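Local coordinates for protein putative NADH Oxidase (Clostridium acetobutylicum, PDB 3E10) that binds flavin mononucleotide between its two subunits and probably works as a nitroreductase-family oxidoreductase, possibly an NADH oxidase, at residues Gln40-Phe45 against Gln91-Ala96. Numbering follows the deposited sequence.
With FMN (flavin mononucleotide), chain C.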
ATOM      1  N   GLN B  40       4.435  -4.124  13.445  1.00  6.33           N
ATOM      2  CA  GLN B  40       3.333  -4.699  14.212  1.00  7.61           C
ATOM      3  C   GLN B  40       2.578  -5.814  13.493  1.00  8.26           C
ATOM      4  O   GLN B  40       1.895  -6.603  14.149  1.00  9.20           O
ATOM      5  CB  GLN B  40       2.360  -3.612  14.704  1.00  8.45           C
ATOM      6  CG  GLN B  40       1.552  -2.891  13.647  1.00  6.96           C
ATOM      7  CD  GLN B  40       0.873  -1.657  14.175  1.00  6.54           C
ATOM      8  OE1 GLN B  40       0.775  -1.475  15.413  1.00  9.81           O
ATOM      9  NE2 GLN B  40       0.434  -0.771  13.268  1.00  7.34           N
ATOM     10  N   GLN B  41       2.696  -5.881  12.166  1.00  7.00           N
ATOM     11  CA  GLN B  41       2.093  -6.987  11.384  1.00  7.98           C
ATOM     12  C   GLN B  41       0.695  -7.357  11.869  1.00  8.20           C
ATOM     13  O   GLN B  41       0.496  -8.456  12.387  1.00  8.96           O
ATOM     14  CB  GLN B  41       2.994  -8.231  11.420  1.00  7.70           C
ATOM     15  CG  GLN B  41       4.416  -8.013  10.900  1.00  8.24           C
ATOM     16  CD  GLN B  41       5.347  -9.178  11.179  1.00  8.24           C
ATOM     17  OE1 GLN B  41       6.496  -8.979  11.635  1.00 18.17           O
ATOM     18  NE2 GLN B  41       4.920 -10.363  10.866  1.00  8.84           N
ATOM     19  N   PRO B  42      -0.274  -6.447  11.709  1.00  7.29           N
ATOM     20  CA  PRO B  42      -1.550  -6.586  12.446  1.00  6.62           C
ATOM     21  C   PRO B  42      -2.611  -7.422  11.704  1.00  7.29           C
ATOM     22  O   PRO B  42      -3.733  -7.561  12.183  1.00  8.61           O
ATOM     23  CB  PRO B  42      -1.992  -5.151  12.594  1.00  9.86           C
ATOM     24  CG  PRO B  42      -1.540  -4.509  11.306  1.00  8.96           C
ATOM     25  CD  PRO B  42      -0.212  -5.172  10.972  1.00  8.20           C
ATOM     26  N   TRP B  43      -2.207  -8.053  10.612  1.00  6.74           N
ATOM     27  CA  TRP B  43      -3.166  -8.618   9.647  1.00  6.92           C
ATOM     28  C   TRP B  43      -3.659 -10.028   9.954  1.00  7.92           C
ATOM     29  O   TRP B  43      -2.919 -10.895  10.465  1.00  7.35           O
ATOM     30  CB  TRP B  43      -2.547  -8.650   8.256  1.00  7.89           C
ATOM     31  CG  TRP B  43      -1.044  -8.911   8.240  1.00  7.37           C
ATOM     32  CD1 TRP B  43      -0.390 -10.062   8.565  1.00  9.05           C
ATOM     33  CD2 TRP B  43      -0.045  -7.969   7.881  1.00  9.61           C
ATOM     34  NE1 TRP B  43       0.965  -9.885   8.425  1.00 10.15           N
ATOM     35  CE2 TRP B  43       1.198  -8.609   7.986  1.00  8.68           C
ATOM     36  CE3 TRP B  43      -0.099  -6.640   7.467  1.00  8.12           C
ATOM     37  CZ2 TRP B  43       2.412  -7.934   7.735  1.00  9.52           C
ATOM     38  CZ3 TRP B  43       1.108  -5.963   7.179  1.00  9.42           C
ATOM     39  CH2 TRP B  43       2.337  -6.630   7.327  1.00  9.41           C
ATOM     40  N   GLU B  44      -4.905 -10.247   9.576  1.00  6.70           N
ATOM     41  CA  GLU B  44      -5.570 -11.564   9.548  1.00  7.54           C
ATOM     42  C   GLU B  44      -6.328 -11.630   8.239  1.00  7.74           C
ATOM     43  O   GLU B  44      -6.763 -10.609   7.755  1.00  8.72           O
ATOM     44  CB  GLU B  44      -6.587 -11.653  10.711  1.00  9.11           C
ATOM     45  CG  GLU B  44      -5.967 -11.606  12.112  1.00 10.92           C
ATOM     46  CD  GLU B  44      -5.272 -12.881  12.534  1.00 11.60           C
ATOM     47  OE1 GLU B  44      -5.342 -13.912  11.792  1.00 12.05           O
ATOM     48  OE2 GLU B  44      -4.623 -12.869  13.629  1.00 15.88           O
ATOM     49  N   PHE B  45      -6.482 -12.823   7.683  1.00  6.78           N
ATOM     50  CA  PHE B  45      -7.070 -13.017   6.368  1.00  6.87           C
ATOM     51  C   PHE B  45      -8.126 -14.117   6.426  1.00  5.58           C
ATOM     52  O   PHE B  45      -7.840 -15.216   6.913  1.00  8.33           O
ATOM     53  CB  PHE B  45      -5.992 -13.423   5.335  1.00  7.73           C
ATOM     54  CG  PHE B  45      -4.801 -12.512   5.314  1.00  7.59           C
ATOM     55  CD1 PHE B  45      -3.721 -12.747   6.126  1.00  7.47           C
ATOM     56  CD2 PHE B  45      -4.785 -11.374   4.527  1.00  7.40           C
ATOM     57  CE1 PHE B  45      -2.613 -11.902   6.142  1.00  7.45           C
ATOM     58  CE2 PHE B  45      -3.695 -10.527   4.541  1.00  7.27           C
ATOM     59  CZ  PHE B  45      -2.613 -10.796   5.346  1.00  7.39           C
ATOM     60  N   GLN B  91      -2.724   1.924   7.147  1.00  5.97           N
ATOM     61  CA  GLN B  91      -1.612   2.042   6.209  1.00  5.61           C
ATOM     62  C   GLN B  91      -0.905   0.715   6.037  1.00  4.76           C
ATOM     63  O   GLN B  91      -0.600   0.313   4.906  1.00  6.03           O
ATOM     64  CB  GLN B  91      -0.645   3.133   6.695  1.00  7.00           C
ATOM     65  CG  GLN B  91      -1.323   4.515   6.741  1.00  6.22           C
ATOM     66  CD  GLN B  91      -0.439   5.611   7.299  1.00  6.94           C
ATOM     67  OE1 GLN B  91       0.779   5.587   7.106  1.00  7.49           O
ATOM     68  NE2 GLN B  91      -1.050   6.575   8.015  1.00  9.15           N
ATOM     69  N   ASP B  92      -0.659   0.030   7.146  1.00  4.47           N
ATOM     70  CA  ASP B  92      -0.103  -1.302   7.102  1.00  5.43           C
ATOM     71  C   ASP B  92      -0.955  -2.208   6.187  1.00  4.69           C
ATOM     72  O   ASP B  92      -0.430  -2.959   5.385  1.00  5.42           O
ATOM     73  CB  ASP B  92      -0.145  -1.956   8.479  1.00  5.58           C
ATOM     74  CG  ASP B  92       0.637  -1.230   9.556  1.00  6.38           C
ATOM     75  OD1 ASP B  92       1.419  -0.296   9.235  1.00  6.41           O
ATOM     76  OD2 ASP B  92       0.476  -1.671  10.740  1.00  7.49           O
HETATM   77  N   MSE B  93      -2.273  -2.144   6.380  1.00  5.00           N
HETATM   78  CA  MSE B  93      -3.199  -3.033   5.662  1.00  5.05           C
HETATM   79  C   MSE B  93      -3.282  -2.681   4.194  1.00  4.40           C
HETATM   80  O   MSE B  93      -3.370  -3.581   3.358  1.00  5.57           O
HETATM   81  CB  MSE B  93      -4.610  -3.025   6.282  1.00  6.05           C
HETATM   82  CG  MSE B  93      -4.696  -3.504   7.752  1.00  6.24           C
HETATM   83 SE   MSE B  93      -3.971  -5.263   8.042  0.75  5.68          SE
HETATM   84  CE  MSE B  93      -5.171  -6.228   6.843  1.00  8.60           C
ATOM     85  N   ALA B  94      -3.165  -1.392   3.901  1.00  4.39           N
ATOM     86  CA  ALA B  94      -3.126  -0.938   2.527  1.00  4.55           C
ATOM     87  C   ALA B  94      -1.858  -1.437   1.813  1.00  6.26           C
ATOM     88  O   ALA B  94      -1.903  -1.830   0.647  1.00  5.15           O
ATOM     89  CB  ALA B  94      -3.229   0.627   2.502  1.00  6.08           C
ATOM     90  N   ALA B  95      -0.736  -1.439   2.537  1.00  5.73           N
ATOM     91  CA  ALA B  95       0.512  -1.941   1.950  1.00  4.46           C
ATOM     92  C   ALA B  95       0.393  -3.440   1.657  1.00  5.11           C
ATOM     93  O   ALA B  95       0.856  -3.913   0.622  1.00  6.14           O
ATOM     94  CB  ALA B  95       1.690  -1.633   2.906  1.00  5.41           C
ATOM     95  N   ALA B  96      -0.211  -4.194   2.588  1.00  5.07           N
ATOM     96  CA  ALA B  96      -0.483  -5.614   2.373  1.00  4.78           C
ATOM     97  C   ALA B  96      -1.397  -5.846   1.164  1.00  5.29           C
ATOM     98  O   ALA B  96      -1.162  -6.733   0.341  1.00  5.61           O
ATOM     99  CB  ALA B  96      -1.067  -6.245   3.643  1.00  6.08           C
TER
HETATM  100  N1  FMN C 501      10.433   3.065  10.055  1.00  5.93           N
HETATM  101  C2  FMN C 501      11.112   4.067  10.704  1.00  6.11           C
HETATM  102  O2  FMN C 501      12.328   3.973  10.893  1.00  9.09           O
HETATM  103  N3  FMN C 501      10.483   5.225  11.089  1.00  6.89           N
HETATM  104  C4  FMN C 501       9.119   5.396  10.960  1.00  6.61           C
HETATM  105  O4  FMN C 501       8.599   6.476  11.292  1.00  8.65           O
HETATM  106  C4A FMN C 501       8.411   4.386  10.279  1.00  4.61           C
HETATM  107  N5  FMN C 501       7.068   4.517  10.050  1.00  7.05           N
HETATM  108  C5A FMN C 501       6.372   3.547   9.366  1.00  6.59           C
HETATM  109  C6  FMN C 501       5.010   3.698   9.120  1.00  5.48           C
HETATM  110  C7  FMN C 501       4.282   2.760   8.424  1.00  5.71           C
HETATM  111  C7M FMN C 501       2.806   2.990   8.176  1.00  6.45           C
HETATM  112  C8  FMN C 501       4.929   1.625   7.939  1.00  6.11           C
HETATM  113  C8M FMN C 501       4.194   0.733   6.978  1.00  5.53           C
HETATM  114  C9  FMN C 501       6.301   1.460   8.176  1.00  5.53           C
HETATM  115  C9A FMN C 501       7.034   2.408   8.886  1.00  5.08           C
HETATM  116  N10 FMN C 501       8.389   2.231   9.175  1.00  4.93           N
HETATM  117  C10 FMN C 501       9.077   3.232   9.831  1.00  4.15           C
HETATM  118  C1' FMN C 501       9.122   1.000   8.702  1.00  5.14           C
HETATM  119  C2' FMN C 501       8.800  -0.189   9.616  1.00  4.99           C
HETATM  120  O2' FMN C 501       9.466  -0.082  10.867  1.00  6.11           O
HETATM  121  C3' FMN C 501       9.160  -1.483   8.902  1.00  4.88           C
HETATM  122  O3' FMN C 501       8.303  -1.624   7.766  1.00  5.28           O
HETATM  123  C4' FMN C 501       9.059  -2.743   9.811  1.00  6.28           C
HETATM  124  O4' FMN C 501       9.990  -2.716  10.859  1.00  6.18           O
HETATM  125  C5' FMN C 501       9.228  -4.021   9.003  1.00  6.67           C
HETATM  126  O5' FMN C 501      10.529  -4.108   8.443  1.00  6.50           O
HETATM  127  P   FMN C 501      10.660  -4.225   6.846  1.00  6.31           P
HETATM  128  O1P FMN C 501      10.162  -2.923   6.241  1.00  6.25           O
HETATM  129  O2P FMN C 501      12.141  -4.442   6.604  1.00  6.40           O
HETATM  130  O3P FMN C 501       9.835  -5.424   6.379  1.00  5.71           O
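D92, M93 and A96 of helix 89-106 meet Q40 and P42 of the loop before strand 43-48 and W43 at its start, within the alpha-beta flavoprotein fold of the nitroreductase family. The segment axes of strand 43-45 and helix 91-96 are 10.2 Å apart and 47° from parallel, and side chains fill the interval. Ahead of D92, Q91 faces the flavin: its OE1 lies 3.5 Å from FMN C7M, and its NE2 bonds to E90 and Q117 of the second subunit. D92 holds the one hydrogen bond between the segments. Its first torsion sets CG anti to the carbonyl carbon, beside the backbone N; from there OD2 accepts from Q40 NE2 over 2.7 Å at a nearly straight 164°. OD2 lies close to the Q40 amide plane, and NE2 meets it on the syn side, somewhat out of the carboxylate plane; the two planes are 69° apart. The Q40 amide is itself held from the other end, where OE1 accepts from the backbone N of I85. OD1 takes the backbone N-H of A37 and lies 3.7 Å from both FMN methyls, C7M and C8M, so one oxygen is bonded to the loop at A37 and rests against the dimethylbenzene end of the flavin. P42 lies beside the same carboxylate, CG 3.5 Å from D92 OD2. M93, modelled as selenomethionine, bends at chi2 and chi3; its SE, which lies at the edge of the indole near its plane, is 3.7 Å from W43 CB. L76 and A78 of the adjacent strand 72-79 also touch this side chain. One turn beyond D92, A96 closes the contact on the six-membered ring of W43, its CB resting obliquely 4.0 Å from CE3 and slightly farther from CZ3.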